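Long-range contacts in malonyl CoA:acyl carrier protein malonyltransferase (Streptomyces coelicolor, PDB 1NM2), which probably catalyses transfer of the malonyl group from malonyl-CoA to holo-acyl carrier protein, a step in fatty acid biosynthesis: residues 62-67 with 276-281; 138-143 with 168-173; 159-164 with 201-206; 212-217 with 247-252; 230-235 with 256-261. All coordinates share one frame; numbering follows the deposited sequence.

In the fold
The five contacts are spread over the acyltransferase fold. Contact 1 closes the longest chain loop, the other four nested inside it, and ties helix 57-75 to the turn after strand 272-275 of the parallel sheet. Contacts 2, 3 and 5 reach the mixed sheet, with strands 168-172, 159-165 and 256-257 successive neighbours; contact 5 joins it to the loop after parallel-sheet strand 228-229. Contacts 2 and 3 touch, centres 10 Å apart; the centres of contacts 1 and 2 are 22 Å apart. Contact 4, between two helices, meets contact 3 at His202 and contact 5 through Arg247. Contacts 3 and 5 flank the probable active site: His202 and Asn232 both hydrogen-bond Ser98, and acetate lies beside His202.

Contact 1: residues 62-67 with 276-281; sequences PLLVAA and VCPGGT
Cys277 O accepts a hydrogen bond from a water at 2.7 Å, and the same water donates to Leu64 O at 2.5 Å. Leu64 O and Cys277 O lie 4.2 Å apart; both are acceptors, so a water that donates to each can bridge them. Beside this bridge the contact is apolar. The side chain of Leu64 meets the ring of Pro278 at about a right angle, its methyl CD2 lying 3.6 Å from Pro278 CD and almost as near to CG. With CG anti to its own carbonyl carbon (chi1 -77°), the branch is carried toward Pro278. Ala67 CB points at the Cys277-Pro278 peptide, 3.6 Å from Cys277 O, with Cys277 SG further off at 4.3 Å. The peptide between Cys277 and Pro278 is cis, part of the turn that leads from strand 272-275 of the parallel sheet toward helix 281-289. One turn further along helix 57-75, Ser71 OG hydrogen-bonds both Ala67 O and Cys277 N, adding a second polar tie. With no direct hydrogen bond between the two segments, their polar coupling depends on mediators, the water and the serine hydroxyl, while Leu64, Ala67 and Pro278 supply the apolar contact.

Contact 2: residues 138-143 with 168-173; sequences MSALLG and QIVAAG
Met138 and Val170 lie on the same face of a strand pair, and their side chains cross obliquely. Met138 CB approaches Val170 CG1 at 4.0 Å; the chain then bends at chi3 (87°), and its terminal CE comes back to 4.1 Å from the same methyl. Between these two points Met138 CG lies against Ala172 CB at 3.8 Å, so one methionine chain touches both Val170 and Ala172. Ala140 shares this face, with its CB near Val170 CG2. On the reverse face Leu141 CD1 lies over Ala171 CB at 3.8 Å, and Ile169 stands on the same side. The alternation is that of extended strands; the hydrogen bonds, and the 148° between strand directions, show antiparallel pairing. Ser139 N donates to Ala171 O at 2.8 Å and Ala171 N to Ser139 O at 2.7 Å, which makes Ser139 and Ala171 a hydrogen-bonded pair, with non-hydrogen-bonded pairs before and after it. These are two central strands of a ferredoxin-like beta-alpha-beta-beta-alpha-beta subdomain, in which strand 136-143 is followed by helix 146-155. That helix covers the face of Leu141, Ile169 and Ala171, through Ser149, Val150 and Leu153. Toward the far end the strands diverge, and two waters step in: one donates to Leu141 O at 2.6 Å while accepting from Ile169 N, the other donates to both Leu141 O and Ile169 O. Met138, on the opposite face, reaches Phe201 and Asn162.

Contact 3: residues 159-164 with 201-206; sequences TPANVN and FHTRHM. With ACY (acetic acid), chain D.
The acetate-binding active site is flanked here by strand 159-165, where Ala161 packs on His202 from the loop before helix 207-217. Ala161 CB lies 3.9 Å from His202 CB, and the carbonyl Ala161 O is 3.8 Å from that same CB. The Asn162 side chain passes the imidazole at a slant, its amide plane turned 50° from the ring and ND2 4.2 Å from His202 CD2. Asn162 ND2 donates to Ala161 O at 2.9 Å, the nitrogen above the carbonyl plane. Ala161 and Asn162 together oppose Val170 as a classic beta bulge. His202 NE2 hydrogen-bonds Ser98 OG and makes a weak bond of 3.2 Å to acetate OXT, while ND1 is held by Asn254 O, consistent with the Ser-His pair of malonyl transferases. An alanine here would probably leave Ser98 OG and Asn254 O without their imidazole partner, though the packing of CB on Ala161 would remain. Phe201 CD1 borders the other acetate oxygen, O, at 3.7 Å. Further out, Thr203 CG2 lies unusually close to Thr159 OG1, at 3.0 Å, so this hydroxyl's placing is somewhat doubtful. Thr203 OG1 accepts from His205 N in an ST turn and bonds Ala200 O.

Contact 4: residues 212-217 with 247-252; sequences KLAEAA and RLVGQV
Leu213 runs along Val249 from its first side-chain carbon, the two side chains sliding past each other in opposite directions. Leu213 CB is 4.1 Å from Val249 CG1, and CG, set anti to the backbone N (chi1 -171°), stays near the same methyl at 4.2 Å. At the tip CD2 does the reaching: it lies 3.6 Å from Val252 CG1 and 3.7 Å from Val249 CA, so it rests on the backbone of the partner helix as well as on its side chains. Leu213 and Val252 meet obliquely, which brings this one methyl against the valine. The short segments of the helices are nearly antiparallel, at 159° between their directions, and their axes approach to 9.3 Å, with Leu213 and Val249 as the closest pair of CA atoms. Val249 acts as a knob in a knobs-into-holes fit, entering the hole made by Val210, Leu213, Ala214 and Ala217 of helix 207-217. Its CG1, anti to the backbone N, lies 3.7 Å from Ala214 N and 4.0 Å from Ala214 CB, while CG2 turns to Ala217 CB at 3.9 Å. The small alanines allow the valine this close to the helix backbone. Helix 113-132 packs alongside, Leu119 touching Leu213 and Arg123 touching Val252. The backbone of Val252 also hydrogen-bonds His202.

Contact 5: residues 230-235 with 256-261; sequences VSNKDG and VRWDLC
A loop wraps the start of a helix here: Asn232, in the segment following strand 228-229 of the parallel sheet, meets Arg257 and Cys261 at the beginning of helix 258-267. The evidence is first a backbone bond, Arg257 N donating to Asn232 O at 2.8 Å (150° at the hydrogen). The amide of Asn232 then lies alongside Val256, pointing the same way, with OD1 3.7 Å from Val256 CG1. Its ND2 meets the edge of the Trp258 ring, in the ring plane at 3.7 Å from CE3, while the amide plane stands 89° from the indole. A weak bond of 3.6 Å runs from Asn232 ND2 to Cys261 SG. Arg257 leans over the loop with CG 3.6 Å from Lys233 O, then bends at chi2 and chi3. Its guanidinium grips Asp259 side-on, NE to OD2 at 2.8 Å and NH1 to OD1 at 2.6 Å, and Leu260 CD1 covers one face over its centre. An alanine in place of Arg257 would probably leave the Asp259 carboxylate without this mate and uncover that leucine methyl. Gly235 packs its CA against Leu260 CB, where a side chain would clash. Asn232 OD1 accepts from Ser98 N and ND2 donates to Gly96 O, so Asn232 braces from outside the turn round Ser98, which fits the nucleophile elbow expected of an alpha/beta hydrolase-like core.

Contact 1: residues 62-67 with 276-281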
# COMPACT_ATOMS: atom_id res chain seq x y z
N PRO A 62 1.93 9.22 4.41
CA PRO A 62 2.78 9.10 5.61
C PRO A 62 2.03 8.54 6.82
O PRO A 62 2.60 7.84 7.65
CB PRO A 62 3.29 10.53 5.83
CG PRO A 62 2.23 11.39 5.19
CD PRO A 62 1.91 10.61 3.92
N LEU A 63 0.75 8.87 6.94
CA LEU A 63 -0.06 8.38 8.05
C LEU A 63 -0.15 6.85 8.02
O LEU A 63 -0.02 6.19 9.05
CB LEU A 63 -1.47 8.98 8.00
CG LEU A 63 -2.47 8.51 9.06
CD1 LEU A 63 -1.93 8.77 10.46
CD2 LEU A 63 -3.79 9.26 8.85
N LEU A 64 -0.38 6.30 6.83
CA LEU A 64 -0.48 4.85 6.67
C LEU A 64 0.83 4.16 7.03
O LEU A 64 0.83 3.11 7.67
CB LEU A 64 -0.87 4.50 5.23
CG LEU A 64 -2.35 4.70 4.89
CD1 LEU A 64 -2.56 4.66 3.38
CD2 LEU A 64 -3.17 3.62 5.58
N VAL A 65 1.95 4.74 6.61
CA VAL A 65 3.26 4.15 6.88
C VAL A 65 3.57 4.16 8.38
O VAL A 65 4.05 3.16 8.93
CB VAL A 65 4.38 4.89 6.11
CG1 VAL A 65 5.74 4.30 6.47
CG2 VAL A 65 4.16 4.74 4.59
N ALA A 66 3.28 5.28 9.04
CA ALA A 66 3.52 5.38 10.47
C ALA A 66 2.67 4.37 11.22
O ALA A 66 3.12 3.78 12.21
CB ALA A 66 3.20 6.79 10.96
N ALA A 67 1.44 4.17 10.76
CA ALA A 67 0.54 3.21 11.40
C ALA A 67 1.08 1.79 11.28
O ALA A 67 1.05 1.02 12.24
CB ALA A 67 -0.86 3.30 10.77
N VAL A 276 -0.70 -5.40 8.77
CA VAL A 276 -0.54 -4.40 9.82
C VAL A 276 -1.65 -3.35 9.78
O VAL A 276 -2.48 -3.34 8.86
CB VAL A 276 0.84 -3.69 9.73
CG1 VAL A 276 1.95 -4.73 9.93
CG2 VAL A 276 1.01 -2.98 8.38
N CYS A 277 -1.68 -2.48 10.77
CA CYS A 277 -2.69 -1.44 10.86
C CYS A 277 -2.54 -0.40 9.76
O CYS A 277 -1.42 0.04 9.46
CB CYS A 277 -2.61 -0.76 12.23
SG CYS A 277 -3.78 0.59 12.46
N PRO A 278 -3.65 0.02 9.14
CA PRO A 278 -5.04 -0.39 9.37
C PRO A 278 -5.41 -1.55 8.44
O PRO A 278 -5.56 -1.37 7.24
CB PRO A 278 -5.81 0.89 9.06
CG PRO A 278 -5.04 1.43 7.89
CD PRO A 278 -3.59 1.22 8.28
N GLY A 279 -5.57 -2.73 9.02
CA GLY A 279 -5.89 -3.91 8.22
C GLY A 279 -7.33 -4.10 7.80
O GLY A 279 -8.23 -3.37 8.22
N GLY A 280 -7.54 -5.12 6.98
CA GLY A 280 -8.87 -5.43 6.49
C GLY A 280 -8.93 -5.62 4.99
O GLY A 280 -9.44 -6.63 4.50
N THR A 281 -8.40 -4.66 4.24
CA THR A 281 -8.41 -4.72 2.78
C THR A 281 -7.59 -5.86 2.19
O THR A 281 -8.11 -6.67 1.41
CB THR A 281 -7.93 -3.39 2.17
OG1 THR A 281 -6.61 -3.10 2.64
CG2 THR A 281 -8.87 -2.25 2.57
O HOH W 1 -0.06 0.81 7.30

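Contact 2: residues 138-143 with 168-173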
# COMPACT_ATOMS: atom_id res chain seq x y z
N MET A 138 -9.13 7.25 -10.97
CA MET A 138 -9.11 5.79 -10.98
C MET A 138 -10.51 5.30 -10.67
O MET A 138 -11.23 5.92 -9.88
CB MET A 138 -8.16 5.25 -9.90
CG MET A 138 -6.74 5.78 -9.96
SD MET A 138 -5.77 5.25 -8.51
CE MET A 138 -5.16 3.68 -9.07
N SER A 139 -10.90 4.19 -11.28
CA SER A 139 -12.22 3.61 -11.05
C SER A 139 -12.11 2.10 -11.01
O SER A 139 -11.41 1.51 -11.83
CB SER A 139 -13.20 4.03 -12.15
OG SER A 139 -13.41 5.43 -12.15
N ALA A 140 -12.80 1.48 -10.06
CA ALA A 140 -12.78 0.03 -9.93
C ALA A 140 -13.87 -0.55 -10.81
O ALA A 140 -14.94 0.06 -10.97
CB ALA A 140 -13.01 -0.37 -8.48
N LEU A 141 -13.60 -1.71 -11.39
CA LEU A 141 -14.57 -2.40 -12.24
C LEU A 141 -15.16 -3.54 -11.43
O LEU A 141 -14.44 -4.44 -11.00
CB LEU A 141 -13.89 -2.96 -13.49
CG LEU A 141 -13.57 -2.01 -14.66
CD1 LEU A 141 -12.73 -0.84 -14.19
CD2 LEU A 141 -12.85 -2.79 -15.74
N LEU A 142 -16.47 -3.51 -11.21
CA LEU A 142 -17.13 -4.56 -10.43
C LEU A 142 -17.79 -5.58 -11.33
O LEU A 142 -18.77 -5.29 -12.02
CB LEU A 142 -18.16 -3.93 -9.48
CG LEU A 142 -17.64 -2.76 -8.64
CD1 LEU A 142 -18.74 -2.27 -7.72
CD2 LEU A 142 -16.41 -3.18 -7.85
N GLY A 143 -17.25 -6.80 -11.33
CA GLY A 143 -17.79 -7.86 -12.17
C GLY A 143 -16.98 -7.96 -13.45
O GLY A 143 -16.05 -7.19 -13.67
N GLN A 168 -10.08 -8.75 -9.43
CA GLN A 168 -10.27 -7.31 -9.27
C GLN A 168 -9.36 -6.44 -10.14
O GLN A 168 -8.14 -6.64 -10.17
CB GLN A 168 -10.12 -6.93 -7.80
CG GLN A 168 -11.36 -7.23 -6.96
CD GLN A 168 -11.16 -6.95 -5.49
OE1 GLN A 168 -10.44 -6.02 -5.11
NE2 GLN A 168 -11.80 -7.75 -4.64
N ILE A 169 -9.96 -5.47 -10.82
CA ILE A 169 -9.25 -4.55 -11.71
C ILE A 169 -9.62 -3.09 -11.46
O ILE A 169 -10.80 -2.75 -11.32
CB ILE A 169 -9.58 -4.85 -13.20
CG1 ILE A 169 -9.21 -6.29 -13.58
CG2 ILE A 169 -8.86 -3.84 -14.10
CD1 ILE A 169 -7.73 -6.54 -13.71
N VAL A 170 -8.62 -2.22 -11.41
CA VAL A 170 -8.87 -0.79 -11.24
C VAL A 170 -8.31 -0.08 -12.47
O VAL A 170 -7.13 -0.22 -12.80
CB VAL A 170 -8.17 -0.21 -9.99
CG1 VAL A 170 -8.39 1.29 -9.94
CG2 VAL A 170 -8.72 -0.86 -8.73
N ALA A 171 -9.17 0.68 -13.15
CA ALA A 171 -8.76 1.42 -14.34
C ALA A 171 -8.37 2.83 -13.95
O ALA A 171 -8.89 3.38 -12.98
CB ALA A 171 -9.91 1.45 -15.35
N ALA A 172 -7.45 3.42 -14.71
CA ALA A 172 -6.99 4.78 -14.44
C ALA A 172 -6.65 5.51 -15.73
O ALA A 172 -6.15 4.91 -16.69
CB ALA A 172 -5.76 4.74 -13.53
N GLY A 173 -6.94 6.80 -15.75
CA GLY A 173 -6.66 7.61 -16.92
C GLY A 173 -7.30 8.97 -16.73
O GLY A 173 -7.53 9.40 -15.60
O HOH W 2 -12.60 -6.13 -11.88
O HOH W 3 -12.41 -3.93 -8.91

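Contact 3: residues 159-164 with 201-206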
# COMPACT_ATOMS: atom_id res chain seq x y z
N THR A 159 -5.34 2.54 -18.35
CA THR A 159 -4.32 1.57 -18.00
C THR A 159 -4.81 0.81 -16.77
O THR A 159 -5.53 1.36 -15.94
CB THR A 159 -2.99 2.25 -17.64
OG1 THR A 159 -3.10 2.87 -16.36
CG2 THR A 159 -2.63 3.31 -18.66
N PRO A 160 -4.46 -0.48 -16.67
CA PRO A 160 -4.90 -1.26 -15.51
C PRO A 160 -3.96 -0.95 -14.34
O PRO A 160 -3.04 -1.71 -14.05
CB PRO A 160 -4.78 -2.70 -16.00
CG PRO A 160 -3.57 -2.63 -16.88
CD PRO A 160 -3.79 -1.34 -17.66
N ALA A 161 -4.21 0.19 -13.70
CA ALA A 161 -3.40 0.67 -12.57
C ALA A 161 -3.29 -0.29 -11.39
O ALA A 161 -2.27 -0.35 -10.72
CB ALA A 161 -3.93 2.02 -12.11
N ASN A 162 -4.37 -1.02 -11.13
CA ASN A 162 -4.40 -1.99 -10.04
C ASN A 162 -4.90 -3.33 -10.54
O ASN A 162 -5.98 -3.42 -11.12
CB ASN A 162 -5.36 -1.56 -8.93
CG ASN A 162 -4.72 -0.65 -7.89
OD1 ASN A 162 -5.27 -0.50 -6.79
ND2 ASN A 162 -3.61 -0.02 -8.21
N VAL A 163 -4.10 -4.38 -10.33
CA VAL A 163 -4.50 -5.74 -10.67
C VAL A 163 -4.33 -6.39 -9.29
O VAL A 163 -3.24 -6.84 -8.93
CB VAL A 163 -3.57 -6.40 -11.70
CG1 VAL A 163 -4.07 -7.80 -12.03
CG2 VAL A 163 -3.55 -5.55 -12.97
N ASN A 164 -5.41 -6.39 -8.52
CA ASN A 164 -5.38 -6.88 -7.15
C ASN A 164 -5.69 -8.33 -6.84
O ASN A 164 -5.70 -8.72 -5.68
CB ASN A 164 -6.26 -5.99 -6.29
CG ASN A 164 -5.83 -4.54 -6.34
OD1 ASN A 164 -4.63 -4.25 -6.41
ND2 ASN A 164 -6.79 -3.63 -6.30
N PHE A 201 -3.09 7.55 -10.39
CA PHE A 201 -1.88 7.01 -9.79
C PHE A 201 -1.55 5.73 -10.54
O PHE A 201 -2.44 5.11 -11.12
CB PHE A 201 -2.11 6.69 -8.31
CG PHE A 201 -2.50 7.88 -7.48
CD1 PHE A 201 -3.28 7.72 -6.33
CD2 PHE A 201 -2.09 9.16 -7.83
CE1 PHE A 201 -3.63 8.82 -5.54
CE2 PHE A 201 -2.43 10.27 -7.05
CZ PHE A 201 -3.21 10.09 -5.90
N HIS A 202 -0.28 5.35 -10.53
CA HIS A 202 0.19 4.14 -11.19
C HIS A 202 0.01 4.12 -12.70
O HIS A 202 -0.27 3.07 -13.29
CB HIS A 202 -0.45 2.93 -10.53
CG HIS A 202 -0.09 2.81 -9.08
ND1 HIS A 202 1.18 2.51 -8.65
CD2 HIS A 202 -0.82 3.06 -7.96
CE1 HIS A 202 1.23 2.60 -7.33
NE2 HIS A 202 0.03 2.93 -6.89
N THR A 203 0.19 5.29 -13.32
CA THR A 203 0.11 5.45 -14.77
C THR A 203 1.16 6.50 -15.14
O THR A 203 1.76 7.14 -14.26
CB THR A 203 -1.26 6.00 -15.23
OG1 THR A 203 -1.36 7.39 -14.88
CG2 THR A 203 -2.40 5.22 -14.60
N ARG A 204 1.39 6.67 -16.44
CA ARG A 204 2.37 7.63 -16.94
C ARG A 204 2.03 9.04 -16.48
O ARG A 204 2.88 9.94 -16.54
CB ARG A 204 2.41 7.60 -18.47
CG ARG A 204 1.14 8.14 -19.12
CD ARG A 204 1.35 8.37 -20.62
NE ARG A 204 0.21 9.05 -21.22
CZ ARG A 204 -1.02 8.54 -21.29
NH1 ARG A 204 -1.26 7.33 -20.79
NH2 ARG A 204 -2.00 9.24 -21.85
N HIS A 205 0.80 9.26 -16.04
CA HIS A 205 0.42 10.58 -15.57
C HIS A 205 1.20 10.96 -14.32
O HIS A 205 1.20 12.12 -13.92
CB HIS A 205 -1.09 10.65 -15.31
CG HIS A 205 -1.91 10.78 -16.56
ND1 HIS A 205 -2.67 9.75 -17.07
CD2 HIS A 205 -2.05 11.81 -17.43
CE1 HIS A 205 -3.24 10.14 -18.20
NE2 HIS A 205 -2.87 11.39 -18.44
N MET A 206 1.87 9.98 -13.71
CA MET A 206 2.67 10.21 -12.51
C MET A 206 4.16 10.39 -12.85
O MET A 206 5.00 10.44 -11.95
CB MET A 206 2.53 9.04 -11.52
CG MET A 206 1.17 8.95 -10.83
SD MET A 206 0.79 10.42 -9.84
CE MET A 206 -0.41 11.20 -10.90
C ACY D . -1.22 5.11 -4.23
O ACY D . -1.78 5.97 -3.44
OXT ACY D . 0.03 4.98 -4.48
CH3 ACY D . -2.20 4.18 -4.92

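Contact 4: residues 212-217 with 247-252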
# COMPACT_ATOMS: atom_id res chain seq x y z
N LYS A 212 10.42 13.83 -9.03
CA LYS A 212 10.47 14.40 -7.69
C LYS A 212 10.81 13.35 -6.63
O LYS A 212 11.60 13.62 -5.72
CB LYS A 212 9.13 15.05 -7.35
CG LYS A 212 8.74 16.20 -8.26
CD LYS A 212 7.34 16.72 -7.91
CE LYS A 212 6.90 17.84 -8.83
NZ LYS A 212 7.77 19.05 -8.70
N LEU A 213 10.23 12.16 -6.74
CA LEU A 213 10.49 11.11 -5.77
C LEU A 213 11.93 10.61 -5.87
O LEU A 213 12.53 10.22 -4.87
CB LEU A 213 9.51 9.95 -5.97
CG LEU A 213 9.54 8.86 -4.89
CD1 LEU A 213 9.32 9.49 -3.51
CD2 LEU A 213 8.47 7.82 -5.18
N ALA A 214 12.48 10.61 -7.09
CA ALA A 214 13.86 10.18 -7.30
C ALA A 214 14.82 11.13 -6.58
O ALA A 214 15.86 10.70 -6.08
CB ALA A 214 14.19 10.14 -8.79
N GLU A 215 14.49 12.42 -6.56
CA GLU A 215 15.33 13.40 -5.88
C GLU A 215 15.39 13.10 -4.38
O GLU A 215 16.44 13.17 -3.77
CB GLU A 215 14.81 14.83 -6.08
CG GLU A 215 15.06 15.41 -7.46
CD GLU A 215 16.53 15.40 -7.85
OE1 GLU A 215 17.39 15.86 -7.06
OE2 GLU A 215 16.83 14.93 -8.97
N ALA A 216 14.24 12.76 -3.80
CA ALA A 216 14.19 12.44 -2.38
C ALA A 216 14.97 11.15 -2.11
O ALA A 216 15.62 11.02 -1.06
CB ALA A 216 12.75 12.28 -1.94
N ALA A 217 14.92 10.21 -3.04
CA ALA A 217 15.62 8.94 -2.89
C ALA A 217 17.14 9.13 -2.87
O ALA A 217 17.88 8.22 -2.45
CB ALA A 217 15.22 7.98 -4.00
N ARG A 247 12.66 0.45 -7.55
CA ARG A 247 11.31 -0.04 -7.84
C ARG A 247 10.25 0.82 -7.15
O ARG A 247 9.21 1.12 -7.74
CB ARG A 247 11.18 -1.50 -7.41
CG ARG A 247 11.80 -2.48 -8.38
CD ARG A 247 11.80 -3.90 -7.85
NE ARG A 247 12.20 -4.86 -8.88
CZ ARG A 247 11.38 -5.76 -9.42
NH1 ARG A 247 10.11 -5.82 -9.04
NH2 ARG A 247 11.83 -6.58 -10.36
N LEU A 248 10.51 1.20 -5.90
CA LEU A 248 9.57 2.04 -5.14
C LEU A 248 9.35 3.37 -5.87
O LEU A 248 8.22 3.83 -6.02
CB LEU A 248 10.12 2.35 -3.74
CG LEU A 248 10.19 1.26 -2.67
CD1 LEU A 248 10.97 1.79 -1.46
CD2 LEU A 248 8.77 0.86 -2.25
N VAL A 249 10.45 3.98 -6.31
CA VAL A 249 10.37 5.26 -7.01
C VAL A 249 9.60 5.16 -8.32
O VAL A 249 8.79 6.03 -8.65
CB VAL A 249 11.78 5.82 -7.30
CG1 VAL A 249 11.68 7.15 -8.03
CG2 VAL A 249 12.55 5.99 -5.99
N GLY A 250 9.85 4.09 -9.07
CA GLY A 250 9.18 3.89 -10.34
C GLY A 250 7.73 3.45 -10.23
O GLY A 250 6.92 3.79 -11.09
N GLN A 251 7.40 2.72 -9.16
CA GLN A 251 6.04 2.22 -8.96
C GLN A 251 4.93 3.27 -8.92
O GLN A 251 3.77 2.94 -9.15
CB GLN A 251 5.94 1.38 -7.67
CG GLN A 251 6.22 -0.11 -7.86
CD GLN A 251 5.38 -0.74 -8.97
OE1 GLN A 251 4.15 -0.84 -8.87
NE2 GLN A 251 6.05 -1.15 -10.03
N VAL A 252 5.26 4.52 -8.63
CA VAL A 252 4.21 5.54 -8.59
C VAL A 252 3.59 5.69 -9.98
O VAL A 252 2.47 6.18 -10.11
CB VAL A 252 4.75 6.92 -8.12
CG1 VAL A 252 5.41 6.79 -6.75
CG2 VAL A 252 5.72 7.49 -9.15

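Contact 5: residues 230-235 with 256-261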
# COMPACT_ATOMS: atom_id res chain seq x y z
N VAL A 230 8.84 -8.93 -1.47
CA VAL A 230 8.07 -9.15 -2.70
C VAL A 230 7.59 -7.82 -3.26
O VAL A 230 6.92 -7.05 -2.56
CB VAL A 230 6.85 -10.06 -2.43
CG1 VAL A 230 6.08 -10.32 -3.72
CG2 VAL A 230 7.32 -11.39 -1.83
N SER A 231 7.91 -7.56 -4.53
CA SER A 231 7.57 -6.30 -5.20
C SER A 231 6.30 -6.23 -6.05
O SER A 231 5.97 -7.16 -6.80
CB SER A 231 8.77 -5.86 -6.04
OG SER A 231 8.45 -4.80 -6.93
N ASN A 232 5.61 -5.09 -5.95
CA ASN A 232 4.37 -4.80 -6.68
C ASN A 232 4.52 -4.80 -8.20
O ASN A 232 3.56 -5.06 -8.93
CB ASN A 232 3.83 -3.42 -6.30
CG ASN A 232 3.10 -3.42 -4.98
OD1 ASN A 232 2.58 -2.39 -4.57
ND2 ASN A 232 3.06 -4.57 -4.31
N LYS A 233 5.70 -4.44 -8.68
CA LYS A 233 5.96 -4.36 -10.11
C LYS A 233 5.63 -5.63 -10.88
O LYS A 233 4.93 -5.60 -11.89
CB LYS A 233 7.42 -3.98 -10.36
CG LYS A 233 7.91 -4.18 -11.79
CD LYS A 233 8.09 -2.86 -12.52
CE LYS A 233 8.94 -3.03 -13.77
NZ LYS A 233 8.36 -4.00 -14.74
N ASP A 234 6.15 -6.75 -10.39
CA ASP A 234 5.98 -8.02 -11.07
C ASP A 234 5.85 -9.20 -10.10
O ASP A 234 5.98 -10.35 -10.50
CB ASP A 234 7.19 -8.24 -11.97
CG ASP A 234 8.49 -8.10 -11.22
OD1 ASP A 234 9.55 -8.01 -11.87
OD2 ASP A 234 8.46 -8.08 -9.96
N GLY A 235 5.62 -8.90 -8.82
CA GLY A 235 5.49 -9.95 -7.83
C GLY A 235 6.76 -10.74 -7.55
O GLY A 235 6.71 -11.81 -6.95
N VAL A 256 0.03 -1.73 -10.19
CA VAL A 256 0.26 -2.50 -8.97
C VAL A 256 -0.19 -3.94 -9.24
O VAL A 256 -1.39 -4.21 -9.34
CB VAL A 256 -0.55 -1.95 -7.77
CG1 VAL A 256 -0.43 -2.89 -6.58
CG2 VAL A 256 -0.04 -0.55 -7.39
N ARG A 257 0.76 -4.86 -9.36
CA ARG A 257 0.41 -6.25 -9.61
C ARG A 257 0.34 -7.03 -8.30
O ARG A 257 1.18 -7.90 -8.04
CB ARG A 257 1.43 -6.90 -10.55
CG ARG A 257 1.39 -6.32 -11.97
CD ARG A 257 -0.02 -6.41 -12.55
NE ARG A 257 -0.48 -7.79 -12.68
CZ ARG A 257 -0.03 -8.64 -13.60
NH1 ARG A 257 -0.50 -9.88 -13.64
NH2 ARG A 257 0.86 -8.24 -14.50
N TRP A 258 -0.66 -6.71 -7.49
CA TRP A 258 -0.83 -7.39 -6.22
C TRP A 258 -1.20 -8.85 -6.47
O TRP A 258 -0.94 -9.72 -5.64
CB TRP A 258 -1.92 -6.72 -5.38
CG TRP A 258 -1.98 -7.27 -3.98
CD1 TRP A 258 -2.99 -8.01 -3.43
CD2 TRP A 258 -0.95 -7.19 -2.99
NE1 TRP A 258 -2.65 -8.40 -2.15
CE2 TRP A 258 -1.40 -7.91 -1.86
CE3 TRP A 258 0.31 -6.58 -2.96
CZ2 TRP A 258 -0.63 -8.03 -0.69
CZ3 TRP A 258 1.08 -6.71 -1.80
CH2 TRP A 258 0.60 -7.42 -0.68
N ASP A 259 -1.80 -9.11 -7.63
CA ASP A 259 -2.18 -10.46 -8.01
C ASP A 259 -0.93 -11.35 -8.04
O ASP A 259 -0.92 -12.47 -7.50
CB ASP A 259 -2.85 -10.48 -9.39
CG ASP A 259 -1.94 -9.98 -10.50
OD1 ASP A 259 -1.94 -10.60 -11.58
OD2 ASP A 259 -1.24 -8.96 -10.30
N LEU A 260 0.13 -10.84 -8.66
CA LEU A 260 1.38 -11.59 -8.77
C LEU A 260 2.08 -11.72 -7.42
O LEU A 260 2.80 -12.68 -7.18
CB LEU A 260 2.31 -10.91 -9.78
CG LEU A 260 1.74 -10.91 -11.20
CD1 LEU A 260 2.70 -10.21 -12.15
CD2 LEU A 260 1.51 -12.35 -11.64
N CYS A 261 1.88 -10.74 -6.55
CA CYS A 261 2.50 -10.80 -5.23
C CYS A 261 1.90 -11.99 -4.48
O CYS A 261 2.62 -12.75 -3.82
CB CYS A 261 2.26 -9.50 -4.47
SG CYS A 261 3.20 -8.09 -5.12